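Local coordinates for protein F420-reducing hydrogenase, subunit beta (Methanothermobacter marburgensis, PDB 4OMF) that is the FAD- and iron-sulfur-carrying beta subunit of a hydrogenase that reduces coenzyme F420 with hydrogen, and probably passes the electrons to F420, at residues Phe146-Glu159 / Lys165-Leu177. Numbering follows the deposited sequence.
Sequences FICEKLGVSMELVE and KGKFWVYTQDDVL
Phe146 presents its ring edge to one face of Phe168 in a T-shaped pair, centroids 5.3 Å apart and planes inclined at 63°. Its CD1 sits 4.1 Å above the plane of the Phe168 ring, over the centre. Phe168 reaches this position with CG anti to its own backbone N (chi1 -178°), which turns the ring toward helix 140-150, with Ile147 CG1 at its edge. Phe138 and Tyr187 add further edge-to-face contacts to Phe146.

One turn further on, Leu151 and Val170 point their methyl ends at each other, CD1 of Leu151 lying 3.7 Å from CG2 of Val170. Leu151 and Leu177 run alongside in opposite senses, Leu151 CD1 against Leu177 CB, and Leu177 CD1 then meets Val153 CG1 end-on at 3.8 Å. Val170 and Leu177 are a hydrogen-bonded antiparallel pair, so their side chains form one apolar patch facing the end of the helix, where Gly152 turns the chain with positive phi.

Beyond this patch the contact becomes polar. Glu159 N donates to Tyr171 O at 2.7 Å, while a water bridges Leu157 O and Gln173 N, and Thr172 CA lies 3.4 Å from Leu157 O. The stretched-out Glu159 side chain lays its carboxylate against Gln173, OE2 being 3.3 Å from CA of that residue.

The side chain of Phe168 is about 9 Å from the bound FAD. The arrangement joins helix 140-150 to one face of a small three-stranded antiparallel meander, the axes of 146-150 and 167-171 being nearly perpendicular (88°).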
ATOM      1  N   PHE C 146     -17.497 -10.684 -28.446  1.00 17.85           N
ATOM      2  CA  PHE C 146     -17.748 -10.517 -29.875  1.00 18.18           C
ATOM      3  C   PHE C 146     -17.455 -11.813 -30.618  1.00 22.25           C
ATOM      4  O   PHE C 146     -18.279 -12.288 -31.396  1.00 20.50           O
ATOM      5  CB  PHE C 146     -16.892  -9.391 -30.475  1.00 20.08           C
ATOM      6  CG  PHE C 146     -17.045  -8.057 -29.781  1.00 21.52           C
ATOM      7  CD1 PHE C 146     -16.072  -7.086 -29.912  1.00 22.64           C
ATOM      8  CD2 PHE C 146     -18.163  -7.773 -29.018  1.00 17.55           C
ATOM      9  CE1 PHE C 146     -16.201  -5.857 -29.275  1.00 25.41           C
ATOM     10  CE2 PHE C 146     -18.286  -6.555 -28.376  1.00 17.93           C
ATOM     11  CZ  PHE C 146     -17.311  -5.599 -28.508  1.00 19.42           C
ATOM     12  N   ILE C 147     -16.278 -12.383 -30.356  1.00 19.13           N
ATOM     13  CA  ILE C 147     -15.705 -13.440 -31.207  1.00 18.71           C
ATOM     14  C   ILE C 147     -16.116 -14.854 -30.783  1.00 22.04           C
ATOM     15  O   ILE C 147     -16.512 -15.661 -31.619  1.00 20.14           O
ATOM     16  CB  ILE C 147     -14.159 -13.321 -31.217  1.00 20.91           C
ATOM     17  CG1 ILE C 147     -13.749 -12.065 -31.995  1.00 21.89           C
ATOM     18  CG2 ILE C 147     -13.501 -14.586 -31.780  1.00 22.21           C
ATOM     19  CD1 ILE C 147     -12.332 -11.587 -31.727  1.00 21.29           C
ATOM     20  N   CYS C 148     -16.043 -15.135 -29.483  1.00 21.46           N
ATOM     21  CA  CYS C 148     -16.344 -16.469 -28.975  1.00 20.20           C
ATOM     22  C   CYS C 148     -17.827 -16.706 -28.727  1.00 24.96           C
ATOM     23  O   CYS C 148     -18.297 -17.837 -28.838  1.00 29.05           O
ATOM     24  CB  CYS C 148     -15.568 -16.741 -27.684  1.00 19.83           C
ATOM     25  SG  CYS C 148     -13.787 -16.546 -27.828  1.00 25.87           S
ATOM     26  N   GLU C 149     -18.555 -15.652 -28.372  1.00 19.53           N
ATOM     27  CA  GLU C 149     -19.957 -15.809 -27.990  1.00 25.97           C
ATOM     28  C   GLU C 149     -20.868 -15.384 -29.143  1.00 26.28           C
ATOM     29  O   GLU C 149     -21.608 -16.209 -29.664  1.00 25.08           O
ATOM     30  CB  GLU C 149     -20.273 -15.007 -26.723  1.00 22.50           C
ATOM     31  CG  GLU C 149     -19.322 -15.307 -25.568  1.00 22.27           C
ATOM     32  CD  GLU C 149     -19.489 -16.708 -24.987  1.00 26.04           C
ATOM     33  OE1 GLU C 149     -18.485 -17.263 -24.509  1.00 31.53           O
ATOM     34  OE2 GLU C 149     -20.616 -17.245 -24.979  1.00 25.66           O
ATOM     35  N   LYS C 150     -20.814 -14.115 -29.549  1.00 19.83           N
ATOM     36  CA  LYS C 150     -21.721 -13.662 -30.605  1.00 21.01           C
ATOM     37  C   LYS C 150     -21.456 -14.344 -31.955  1.00 24.57           C
ATOM     38  O   LYS C 150     -22.390 -14.794 -32.630  1.00 25.71           O
ATOM     39  CB  LYS C 150     -21.635 -12.145 -30.771  1.00 24.02           C
ATOM     40  CG  LYS C 150     -22.170 -11.374 -29.565  1.00 25.62           C
ATOM     41  CD  LYS C 150     -21.940  -9.892 -29.711  1.00 29.73           C
ATOM     42  CE  LYS C 150     -22.857  -9.086 -28.802  1.00 36.08           C
ATOM     43  NZ  LYS C 150     -24.263  -8.998 -29.332  1.00 34.20           N
ATOM     44  N   LEU C 151     -20.195 -14.414 -32.364  1.00 24.60           N
ATOM     45  CA  LEU C 151     -19.887 -14.933 -33.701  1.00 23.67           C
ATOM     46  C   LEU C 151     -19.627 -16.447 -33.702  1.00 24.12           C
ATOM     47  O   LEU C 151     -19.509 -17.063 -34.759  1.00 24.99           O
ATOM     48  CB  LEU C 151     -18.687 -14.193 -34.297  1.00 23.70           C
ATOM     49  CG  LEU C 151     -18.961 -12.709 -34.586  1.00 26.76           C
ATOM     50  CD1 LEU C 151     -17.733 -11.993 -35.122  1.00 26.15           C
ATOM     51  CD2 LEU C 151     -20.139 -12.580 -35.568  1.00 21.18           C
ATOM     52  N   GLY C 152     -19.520 -17.040 -32.521  1.00 21.04           N
ATOM     53  CA  GLY C 152     -19.426 -18.488 -32.429  1.00 24.55           C
ATOM     54  C   GLY C 152     -18.156 -19.132 -32.967  1.00 28.02           C
ATOM     55  O   GLY C 152     -18.177 -20.273 -33.444  1.00 21.98           O
ATOM     56  N   VAL C 153     -17.041 -18.415 -32.926  1.00 21.25           N
ATOM     57  CA  VAL C 153     -15.764 -19.082 -33.183  1.00 20.88           C
ATOM     58  C   VAL C 153     -14.908 -18.953 -31.923  1.00 26.42           C
ATOM     59  O   VAL C 153     -15.437 -19.067 -30.817  1.00 26.81           O
ATOM     60  CB  VAL C 153     -15.057 -18.523 -34.451  1.00 21.10           C
ATOM     61  CG1 VAL C 153     -15.867 -18.926 -35.688  1.00 24.14           C
ATOM     62  CG2 VAL C 153     -14.914 -17.000 -34.388  1.00 23.24           C
ATOM     63  N   SER C 154     -13.605 -18.748 -32.070  1.00 23.95           N
ATOM     64  CA  SER C 154     -12.728 -18.557 -30.908  1.00 20.95           C
ATOM     65  C   SER C 154     -11.581 -17.640 -31.288  1.00 24.41           C
ATOM     66  O   SER C 154     -11.382 -17.344 -32.461  1.00 22.83           O
ATOM     67  CB  SER C 154     -12.187 -19.881 -30.397  1.00 22.33           C
ATOM     68  OG  SER C 154     -11.227 -20.423 -31.300  1.00 25.38           O
ATOM     69  N   MET C 155     -10.819 -17.201 -30.297  1.00 21.11           N
ATOM     70  CA  MET C 155      -9.761 -16.236 -30.554  1.00 25.33           C
ATOM     71  C   MET C 155      -8.711 -16.876 -31.481  1.00 23.30           C
ATOM     72  O   MET C 155      -8.145 -16.212 -32.355  1.00 22.29           O
ATOM     73  CB  MET C 155      -9.148 -15.751 -29.228  1.00 19.87           C
ATOM     74  CG  MET C 155     -10.173 -15.068 -28.305  1.00 22.02           C
ATOM     75  SD  MET C 155     -10.996 -13.634 -29.058  1.00 25.76           S
ATOM     76  CE  MET C 155      -9.610 -12.538 -29.308  1.00 26.78           C
ATOM     77  N   GLU C 156      -8.495 -18.174 -31.316  1.00 22.08           N
ATOM     78  CA  GLU C 156      -7.484 -18.878 -32.082  1.00 22.87           C
ATOM     79  C   GLU C 156      -7.866 -19.010 -33.560  1.00 21.57           C
ATOM     80  O   GLU C 156      -6.991 -19.118 -34.415  1.00 26.35           O
ATOM     81  CB  GLU C 156      -7.240 -20.261 -31.451  1.00 27.34           C
ATOM     82  CG  GLU C 156      -6.195 -21.133 -32.126  1.00 39.96           C
ATOM     83  CD  GLU C 156      -6.141 -22.541 -31.532  1.00 42.11           C
ATOM     84  OE1 GLU C 156      -7.206 -23.064 -31.117  1.00 44.58           O
ATOM     85  OE2 GLU C 156      -5.032 -23.118 -31.477  1.00 42.50           O
ATOM     86  N   LEU C 157      -9.170 -19.019 -33.863  1.00 20.07           N
ATOM     87  CA  LEU C 157      -9.634 -19.105 -35.256  1.00 20.99           C
ATOM     88  C   LEU C 157      -9.558 -17.771 -36.003  1.00 22.08           C
ATOM     89  O   LEU C 157      -9.713 -17.744 -37.221  1.00 20.43           O
ATOM     90  CB  LEU C 157     -11.076 -19.628 -35.316  1.00 20.89           C
ATOM     91  CG  LEU C 157     -11.253 -21.145 -35.482  1.00 21.69           C
ATOM     92  CD1 LEU C 157     -10.653 -21.878 -34.307  1.00 25.05           C
ATOM     93  CD2 LEU C 157     -12.723 -21.486 -35.621  1.00 22.07           C
ATOM     94  N   VAL C 158      -9.336 -16.668 -35.285  1.00 20.24           N
ATOM     95  CA  VAL C 158      -9.268 -15.337 -35.929  1.00 19.05           C
ATOM     96  C   VAL C 158      -7.893 -15.079 -36.563  1.00 19.02           C
ATOM     97  O   VAL C 158      -6.873 -15.070 -35.862  1.00 21.64           O
ATOM     98  CB  VAL C 158      -9.596 -14.218 -34.914  1.00 23.15           C
ATOM     99  CG1 VAL C 158      -9.362 -12.841 -35.521  1.00 22.44           C
ATOM    100  CG2 VAL C 158     -11.058 -14.372 -34.428  1.00 20.47           C
ATOM    101  N   GLU C 159      -7.859 -14.914 -37.887  1.00 19.36           N
ATOM    102  CA  GLU C 159      -6.617 -14.593 -38.589  1.00 20.27           C
ATOM    103  C   GLU C 159      -6.373 -13.088 -38.701  1.00 21.45           C
ATOM    104  O   GLU C 159      -5.227 -12.648 -38.795  1.00 23.28           O
ATOM    105  CB  GLU C 159      -6.613 -15.217 -39.991  1.00 24.71           C
ATOM    106  CG  GLU C 159      -6.637 -16.738 -39.923  1.00 30.92           C
ATOM    107  CD  GLU C 159      -6.431 -17.418 -41.262  1.00 43.08           C
ATOM    108  OE1 GLU C 159      -6.549 -16.749 -42.310  1.00 43.43           O
ATOM    109  OE2 GLU C 159      -6.158 -18.641 -41.257  1.00 43.37           O
ATOM    110  N   LYS C 165     -16.761   0.611 -42.124  1.00 25.09           N
ATOM    111  CA  LYS C 165     -18.033   0.548 -42.823  1.00 28.80           C
ATOM    112  C   LYS C 165     -19.175   0.042 -41.931  1.00 29.18           C
ATOM    113  O   LYS C 165     -20.025  -0.737 -42.365  1.00 28.62           O
ATOM    114  CB  LYS C 165     -17.896  -0.332 -44.070  1.00 38.07           C
ATOM    115  CG  LYS C 165     -16.750   0.112 -44.980  1.00 44.79           C
ATOM    116  CD  LYS C 165     -16.782  -0.596 -46.328  1.00 46.51           C
ATOM    117  CE  LYS C 165     -15.479  -0.381 -47.104  1.00 48.50           C
ATOM    118  NZ  LYS C 165     -14.297  -1.076 -46.491  1.00 49.65           N
ATOM    119  N   GLY C 166     -19.179   0.499 -40.686  1.00 26.35           N
ATOM    120  CA  GLY C 166     -20.271   0.238 -39.776  1.00 26.95           C
ATOM    121  C   GLY C 166     -20.234  -1.127 -39.115  1.00 27.29           C
ATOM    122  O   GLY C 166     -21.195  -1.511 -38.465  1.00 24.99           O
ATOM    123  N   LYS C 167     -19.123  -1.850 -39.264  1.00 27.66           N
ATOM    124  CA  LYS C 167     -19.055  -3.232 -38.775  1.00 24.88           C
ATOM    125  C   LYS C 167     -17.749  -3.543 -38.087  1.00 23.23           C
ATOM    126  O   LYS C 167     -16.731  -2.907 -38.356  1.00 23.99           O
ATOM    127  CB  LYS C 167     -19.248  -4.226 -39.931  1.00 27.62           C
ATOM    128  CG  LYS C 167     -20.555  -4.077 -40.692  1.00 29.74           C
ATOM    129  CD  LYS C 167     -20.592  -4.986 -41.911  1.00 33.23           C
ATOM    130  CE  LYS C 167     -21.832  -4.720 -42.752  1.00 39.78           C
ATOM    131  NZ  LYS C 167     -21.905  -5.673 -43.888  1.00 47.89           N
ATOM    132  N   PHE C 168     -17.808  -4.521 -37.186  1.00 19.60           N
ATOM    133  CA  PHE C 168     -16.639  -5.213 -36.645  1.00 20.34           C
ATOM    134  C   PHE C 168     -16.472  -6.475 -37.488  1.00 24.80           C
ATOM    135  O   PHE C 168     -17.446  -7.195 -37.695  1.00 22.51           O
ATOM    136  CB  PHE C 168     -16.870  -5.547 -35.167  1.00 21.29           C
ATOM    137  CG  PHE C 168     -15.709  -6.212 -34.485  1.00 23.23           C
ATOM    138  CD1 PHE C 168     -14.684  -5.456 -33.942  1.00 25.72           C
ATOM    139  CD2 PHE C 168     -15.673  -7.586 -34.340  1.00 30.76           C
ATOM    140  CE1 PHE C 168     -13.612  -6.071 -33.293  1.00 29.32           C
ATOM    141  CE2 PHE C 168     -14.601  -8.207 -33.703  1.00 26.95           C
ATOM    142  CZ  PHE C 168     -13.574  -7.447 -33.189  1.00 27.30           C
ATOM    143  N   TRP C 169     -15.261  -6.713 -37.995  1.00 23.29           N
ATOM    144  CA  TRP C 169     -14.987  -7.818 -38.914  1.00 24.64           C
ATOM    145  C   TRP C 169     -14.004  -8.837 -38.340  1.00 19.78           C
ATOM    146  O   TRP C 169     -12.952  -8.462 -37.799  1.00 19.89           O
ATOM    147  CB  TRP C 169     -14.391  -7.294 -40.225  1.00 29.27           C
ATOM    148  CG  TRP C 169     -15.166  -6.207 -40.908  1.00 26.04           C
ATOM    149  CD1 TRP C 169     -15.321  -4.917 -40.486  1.00 23.30           C
ATOM    150  CD2 TRP C 169     -15.838  -6.303 -42.169  1.00 26.81           C
ATOM    151  NE1 TRP C 169     -16.084  -4.214 -41.394  1.00 28.51           N
ATOM    152  CE2 TRP C 169     -16.419  -5.043 -42.432  1.00 30.25           C
ATOM    153  CE3 TRP C 169     -16.037  -7.342 -43.082  1.00 29.58           C
ATOM    154  CZ2 TRP C 169     -17.167  -4.785 -43.589  1.00 29.81           C
ATOM    155  CZ3 TRP C 169     -16.786  -7.090 -44.231  1.00 31.94           C
ATOM    156  CH2 TRP C 169     -17.347  -5.819 -44.468  1.00 32.37           C
ATOM    157  N   VAL C 170     -14.300 -10.121 -38.509  1.00 21.41           N
ATOM    158  CA  VAL C 170     -13.295 -11.134 -38.186  1.00 19.44           C
ATOM    159  C   VAL C 170     -13.098 -12.043 -39.385  1.00 19.74           C
ATOM    160  O   VAL C 170     -14.047 -12.497 -39.989  1.00 23.66           O
ATOM    161  CB  VAL C 170     -13.655 -11.953 -36.906  1.00 32.39           C
ATOM    162  CG1 VAL C 170     -13.995 -11.015 -35.741  1.00 30.10           C
ATOM    163  CG2 VAL C 170     -14.789 -12.878 -37.136  1.00 37.53           C
ATOM    164  N   TYR C 171     -11.838 -12.243 -39.746  1.00 20.05           N
ATOM    165  CA  TYR C 171     -11.471 -13.138 -40.829  1.00 20.27           C
ATOM    166  C   TYR C 171     -10.953 -14.456 -40.255  1.00 20.30           C
ATOM    167  O   TYR C 171     -10.043 -14.454 -39.421  1.00 22.67           O
ATOM    168  CB  TYR C 171     -10.404 -12.481 -41.697  1.00 24.29           C
ATOM    169  CG  TYR C 171     -10.929 -11.249 -42.389  1.00 27.84           C
ATOM    170  CD1 TYR C 171     -11.466 -11.330 -43.663  1.00 30.34           C
ATOM    171  CD2 TYR C 171     -10.915 -10.013 -41.757  1.00 29.97           C
ATOM    172  CE1 TYR C 171     -11.964 -10.204 -44.304  1.00 37.04           C
ATOM    173  CE2 TYR C 171     -11.409  -8.886 -42.386  1.00 30.97           C
ATOM    174  CZ  TYR C 171     -11.929  -8.986 -43.657  1.00 36.06           C
ATOM    175  OH  TYR C 171     -12.419  -7.862 -44.291  1.00 38.77           O
ATOM    176  N   THR C 172     -11.537 -15.567 -40.687  1.00 23.81           N
ATOM    177  CA  THR C 172     -11.038 -16.876 -40.272  1.00 28.81           C
ATOM    178  C   THR C 172     -10.360 -17.545 -41.469  1.00 39.45           C
ATOM    179  O   THR C 172     -10.209 -16.916 -42.519  1.00 43.28           O
ATOM    180  CB  THR C 172     -12.158 -17.778 -39.717  1.00 25.87           C
ATOM    181  OG1 THR C 172     -13.049 -18.158 -40.776  1.00 29.39           O
ATOM    182  CG2 THR C 172     -12.931 -17.071 -38.629  1.00 23.89           C
ATOM    183  N   GLN C 173      -9.954 -18.809 -41.339  1.00 35.04           N
ATOM    184  CA  GLN C 173      -9.181 -19.424 -42.418  1.00 33.92           C
ATOM    185  C   GLN C 173      -9.960 -19.487 -43.733  1.00 39.10           C
ATOM    186  O   GLN C 173      -9.352 -19.541 -44.815  1.00 37.47           O
ATOM    187  CB  GLN C 173      -8.690 -20.826 -42.034  1.00 28.23           C
ATOM    188  CG  GLN C 173      -9.718 -21.777 -41.471  1.00 25.92           C
ATOM    189  CD  GLN C 173      -9.064 -23.116 -41.085  1.00 34.70           C
ATOM    190  OE1 GLN C 173      -7.833 -23.213 -40.972  1.00 33.91           O
ATOM    191  NE2 GLN C 173      -9.885 -24.145 -40.897  1.00 24.96           N
ATOM    192  N   ASP C 174     -11.292 -19.449 -43.653  1.00 40.13           N
ATOM    193  CA  ASP C 174     -12.100 -19.484 -44.876  1.00 43.13           C
ATOM    194  C   ASP C 174     -13.432 -18.726 -44.812  1.00 45.82           C
ATOM    195  O   ASP C 174     -14.331 -18.988 -45.615  1.00 51.85           O
ATOM    196  CB  ASP C 174     -12.381 -20.938 -45.252  1.00 49.08           C
ATOM    197  CG  ASP C 174     -13.278 -21.640 -44.242  1.00 48.74           C
ATOM    198  OD1 ASP C 174     -13.612 -21.024 -43.197  1.00 43.43           O
ATOM    199  OD2 ASP C 174     -13.639 -22.813 -44.500  1.00 40.64           O
ATOM    200  N   ASP C 175     -13.568 -17.801 -43.867  1.00 42.40           N
ATOM    201  CA  ASP C 175     -14.863 -17.171 -43.606  1.00 40.07           C
ATOM    202  C   ASP C 175     -14.703 -15.732 -43.120  1.00 35.41           C
ATOM    203  O   ASP C 175     -13.750 -15.421 -42.417  1.00 35.03           O
ATOM    204  CB  ASP C 175     -15.627 -17.996 -42.571  1.00 45.51           C
ATOM    205  CG  ASP C 175     -17.119 -17.788 -42.635  1.00 51.81           C
ATOM    206  OD1 ASP C 175     -17.563 -16.839 -43.312  1.00 54.27           O
ATOM    207  OD2 ASP C 175     -17.845 -18.592 -42.004  1.00 52.44           O
ATOM    208  N   VAL C 176     -15.642 -14.860 -43.490  1.00 30.82           N
ATOM    209  CA  VAL C 176     -15.644 -13.477 -43.006  1.00 24.13           C
ATOM    210  C   VAL C 176     -16.898 -13.262 -42.177  1.00 29.11           C
ATOM    211  O   VAL C 176     -18.006 -13.405 -42.682  1.00 27.87           O
ATOM    212  CB  VAL C 176     -15.595 -12.456 -44.171  1.00 31.77           C
ATOM    213  CG1 VAL C 176     -15.578 -11.013 -43.638  1.00 25.55           C
ATOM    214  CG2 VAL C 176     -14.381 -12.718 -45.071  1.00 29.85           C
ATOM    215  N   LEU C 177     -16.729 -12.956 -40.896  1.00 22.82           N
ATOM    216  CA  LEU C 177     -17.871 -12.819 -39.989  1.00 22.07           C
ATOM    217  C   LEU C 177     -17.973 -11.384 -39.500  1.00 24.53           C
ATOM    218  O   LEU C 177     -16.953 -10.744 -39.231  1.00 26.16           O
ATOM    219  CB  LEU C 177     -17.723 -13.760 -38.784  1.00 24.32           C
ATOM    220  CG  LEU C 177     -17.462 -15.224 -39.122  1.00 29.46           C
ATOM    221  CD1 LEU C 177     -17.046 -15.995 -37.884  1.00 29.15           C
ATOM    222  CD2 LEU C 177     -18.721 -15.820 -39.715  1.00 27.53           C
TER
HETATM  223  O   HOH W   1      -9.499 -19.969 -38.818  1.00 25.29           O